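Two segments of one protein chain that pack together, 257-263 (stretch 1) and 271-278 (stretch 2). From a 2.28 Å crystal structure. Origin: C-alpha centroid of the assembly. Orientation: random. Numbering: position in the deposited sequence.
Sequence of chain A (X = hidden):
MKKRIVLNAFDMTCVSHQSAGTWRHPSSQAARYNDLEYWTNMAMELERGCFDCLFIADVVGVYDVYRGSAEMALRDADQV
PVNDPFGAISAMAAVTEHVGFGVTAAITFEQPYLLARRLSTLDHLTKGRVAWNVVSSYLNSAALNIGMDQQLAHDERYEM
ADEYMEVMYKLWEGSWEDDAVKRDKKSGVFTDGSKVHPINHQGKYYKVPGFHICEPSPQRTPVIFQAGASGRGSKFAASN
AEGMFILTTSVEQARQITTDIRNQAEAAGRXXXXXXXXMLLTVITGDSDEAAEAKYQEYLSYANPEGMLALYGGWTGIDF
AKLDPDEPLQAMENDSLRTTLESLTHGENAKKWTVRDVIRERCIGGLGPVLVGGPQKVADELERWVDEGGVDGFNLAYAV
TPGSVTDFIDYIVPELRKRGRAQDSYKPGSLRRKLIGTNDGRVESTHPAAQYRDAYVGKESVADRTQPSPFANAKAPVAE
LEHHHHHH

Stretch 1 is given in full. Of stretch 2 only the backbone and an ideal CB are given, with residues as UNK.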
# COMPACT_ATOMS: atom_id res chain seq x y z
N ILE A 257 -17.45 -4.39 -6.86
CA ILE A 257 -16.41 -3.43 -6.49
C ILE A 257 -15.50 -3.14 -7.67
O ILE A 257 -15.23 -1.98 -8.00
CB ILE A 257 -15.62 -3.94 -5.26
CG1 ILE A 257 -16.47 -3.85 -4.00
CG2 ILE A 257 -14.35 -3.12 -5.07
CD1 ILE A 257 -15.77 -4.34 -2.73
N THR A 258 -15.02 -4.19 -8.35
CA THR A 258 -14.03 -3.98 -9.42
C THR A 258 -14.66 -3.45 -10.70
O THR A 258 -14.01 -2.70 -11.43
CB THR A 258 -13.27 -5.27 -9.72
OG1 THR A 258 -14.16 -6.29 -10.22
CG2 THR A 258 -12.57 -5.77 -8.46
N THR A 259 -15.90 -3.85 -10.99
CA THR A 259 -16.64 -3.24 -12.09
C THR A 259 -16.86 -1.75 -11.84
O THR A 259 -16.67 -0.92 -12.74
CB THR A 259 -17.98 -3.96 -12.29
OG1 THR A 259 -17.74 -5.33 -12.65
CG2 THR A 259 -18.81 -3.28 -13.38
N ASP A 260 -17.24 -1.39 -10.60
CA ASP A 260 -17.42 0.03 -10.25
C ASP A 260 -16.12 0.82 -10.37
O ASP A 260 -16.12 1.94 -10.91
CB ASP A 260 -18.00 0.17 -8.84
CG ASP A 260 -19.49 -0.17 -8.78
OD1 ASP A 260 -20.12 -0.29 -9.86
OD2 ASP A 260 -20.04 -0.30 -7.65
N ILE A 261 -15.01 0.27 -9.87
CA ILE A 261 -13.74 0.99 -9.92
C ILE A 261 -13.35 1.26 -11.37
O ILE A 261 -12.92 2.37 -11.71
CB ILE A 261 -12.64 0.21 -9.17
CG1 ILE A 261 -12.78 0.41 -7.66
CG2 ILE A 261 -11.24 0.59 -9.67
CD1 ILE A 261 -12.06 -0.65 -6.83
N ARG A 262 -13.51 0.26 -12.25
CA ARG A 262 -13.13 0.46 -13.64
C ARG A 262 -14.12 1.37 -14.38
O ARG A 262 -13.72 2.04 -15.35
CB ARG A 262 -12.99 -0.90 -14.34
CG ARG A 262 -11.95 -1.83 -13.69
CD ARG A 262 -11.58 -3.04 -14.55
NE ARG A 262 -10.98 -4.11 -13.75
CZ ARG A 262 -9.70 -4.16 -13.39
NH1 ARG A 262 -8.85 -3.20 -13.76
NH2 ARG A 262 -9.26 -5.17 -12.65
N ASN A 263 -15.38 1.43 -13.95
CA ASN A 263 -16.28 2.47 -14.45
C ASN A 263 -15.79 3.85 -14.06
O ASN A 263 -15.75 4.78 -14.88
CB ASN A 263 -17.71 2.25 -13.93
CG ASN A 263 -18.36 0.97 -14.47
OD1 ASN A 263 -17.94 0.43 -15.49
ND2 ASN A 263 -19.39 0.50 -13.78
N UNK A 271 -8.36 4.23 -18.96
CA UNK A 271 -8.83 2.92 -19.41
C UNK A 271 -9.26 2.07 -18.22
O UNK A 271 -8.85 2.28 -17.08
CB UNK A 271 -7.74 2.20 -20.21
N UNK A 272 -10.08 1.05 -18.52
CA UNK A 272 -10.49 0.11 -17.49
C UNK A 272 -9.30 -0.67 -16.93
O UNK A 272 -9.32 -1.08 -15.77
CB UNK A 272 -11.54 -0.86 -18.05
N UNK A 273 -8.26 -0.87 -17.74
CA UNK A 273 -7.07 -1.59 -17.29
C UNK A 273 -5.95 -0.66 -16.82
O UNK A 273 -4.82 -1.11 -16.64
CB UNK A 273 -6.55 -2.48 -18.42
N UNK A 274 -6.24 0.63 -16.62
CA UNK A 274 -5.24 1.57 -16.14
C UNK A 274 -4.95 1.40 -14.66
O UNK A 274 -3.88 1.82 -14.19
CB UNK A 274 -5.70 3.00 -16.41
N UNK A 275 -5.87 0.80 -13.91
CA UNK A 275 -5.73 0.58 -12.48
C UNK A 275 -5.62 -0.92 -12.26
O UNK A 275 -6.46 -1.68 -12.74
CB UNK A 275 -6.90 1.18 -11.70
N UNK A 276 -4.59 -1.34 -11.54
CA UNK A 276 -4.45 -2.72 -11.13
C UNK A 276 -5.02 -2.85 -9.73
O UNK A 276 -4.69 -2.04 -8.86
CB UNK A 276 -2.99 -3.18 -11.18
N UNK A 277 -5.91 -3.82 -9.53
CA UNK A 277 -6.70 -3.92 -8.31
C UNK A 277 -6.18 -5.09 -7.48
O UNK A 277 -6.15 -6.24 -7.95
CB UNK A 277 -8.19 -4.09 -8.63
N UNK A 278 -5.77 -4.81 -6.25
CA UNK A 278 -5.21 -5.81 -5.36
C UNK A 278 -6.13 -5.93 -4.15
O UNK A 278 -6.53 -4.91 -3.58
CB UNK A 278 -3.78 -5.45 -4.94

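Stretch 1 is a helix, and T258, I261 and R262 turn their CA-to-CB bonds toward stretch 2, which runs from a turn into a strand roughly antiparallel to it. Position 271 points its CB away, with no atom of the helix within 5.5 Å. Its backbone opens a type I turn that ends at 274, closed by the hydrogen bond from N of 274 to O of 271 (3.1 Å). Many small or polar residues would serve; the residue is S271.

At position 272 the CB points sideways, yet it lies 4.0 Å from R262 CB, and the two CA atoms are 4.7 Å apart. Approach this close favours a side chain that runs along the helix rather than into it. Nearby are the carbonyls of T259 and R262 and the amide of N263, so a long donor such as lysine or arginine would suit, as might glutamine. The residue is R272. Its guanidinium grips N263 OD1 with both NH1 (2.8 Å) and NH2 (3.1 Å), and R262 O lies over one face of the group. The backbone contributes as well: R262 NH1 donates to R272 O at 3.0 Å, with a nearly straight angle of 161°.

Position 273 points away, and its ideal CB is 5.2 Å from R262 NH1, so the helix asks little of it beyond tolerance of a turn; aspartate, asparagine, serine or glycine would fit. It is D273. Position 274 is sideways and out of reach, leaving its identity to the turn. S274 suits it, its OG accepting a hydrogen bond from S271 N at 3.0 Å.

Position 275 turns toward the helix, with I261 CG2 4.8 Å from its ideal CB. A branched or medium apolar residue, such as valine, leucine or isoleucine, would reach that methyl. I275 does so with CD1, 4.3 Å from I261 CG2, while its carbonyl O receives a weak hydrogen bond from R262 NH1 (3.0 Å).

The strand begins at position 276, whose CB points away, leaving room for a polar or long chain. K276 folds back along its own stretch, NZ reaching D273 O at 2.9 Å.

Position 277 again faces the helix, its ideal CB near T258 CG2, I261 CD1 and R262 NH2. This largely apolar setting calls for leucine, isoleucine or methionine. I277 extends CD1 to 3.6 Å from I261 CG2 and 3.9 Å from T258 CB, and the same methyl lies over a face of the R262 guanidinium.

Position 278 is out of reach, so the helix sets no preference; F278 occupies it.

Stretch 2, residues 271-278: SRDSIKIF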
# COMPACT_ATOMS: atom_id res chain seq x y z
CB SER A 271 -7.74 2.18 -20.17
OG SER A 271 -7.29 2.95 -21.26
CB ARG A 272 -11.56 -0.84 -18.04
CG ARG A 272 -12.76 -0.11 -18.61
CD ARG A 272 -13.87 -1.07 -19.02
NE ARG A 272 -14.51 -1.72 -17.87
CZ ARG A 272 -15.42 -1.15 -17.10
NH1 ARG A 272 -15.81 0.10 -17.34
NH2 ARG A 272 -15.95 -1.81 -16.08
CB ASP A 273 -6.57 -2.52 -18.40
CG ASP A 273 -6.10 -1.77 -19.64
OD1 ASP A 273 -6.47 -0.59 -19.81
OD2 ASP A 273 -5.36 -2.37 -20.46
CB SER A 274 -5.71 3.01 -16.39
OG SER A 274 -5.72 3.31 -17.78
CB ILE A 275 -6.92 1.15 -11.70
CG1 ILE A 275 -7.19 2.61 -12.11
CG2 ILE A 275 -6.71 1.02 -10.19
CD1 ILE A 275 -8.38 3.24 -11.39
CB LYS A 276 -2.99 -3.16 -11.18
CG LYS A 276 -2.31 -2.80 -12.48
CD LYS A 276 -3.01 -3.44 -13.66
CE LYS A 276 -2.55 -2.81 -14.97
NZ LYS A 276 -3.14 -3.47 -16.17
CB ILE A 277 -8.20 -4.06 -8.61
CG1 ILE A 277 -8.68 -2.85 -9.43
CG2 ILE A 277 -8.99 -4.19 -7.33
CD1 ILE A 277 -10.15 -2.88 -9.82
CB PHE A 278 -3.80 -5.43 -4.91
CG PHE A 278 -2.88 -5.06 -6.03
CD1 PHE A 278 -2.82 -5.84 -7.17
CD2 PHE A 278 -2.09 -3.91 -5.95
CE1 PHE A 278 -1.97 -5.49 -8.23
CE2 PHE A 278 -1.23 -3.56 -6.99
CZ PHE A 278 -1.18 -4.35 -8.14
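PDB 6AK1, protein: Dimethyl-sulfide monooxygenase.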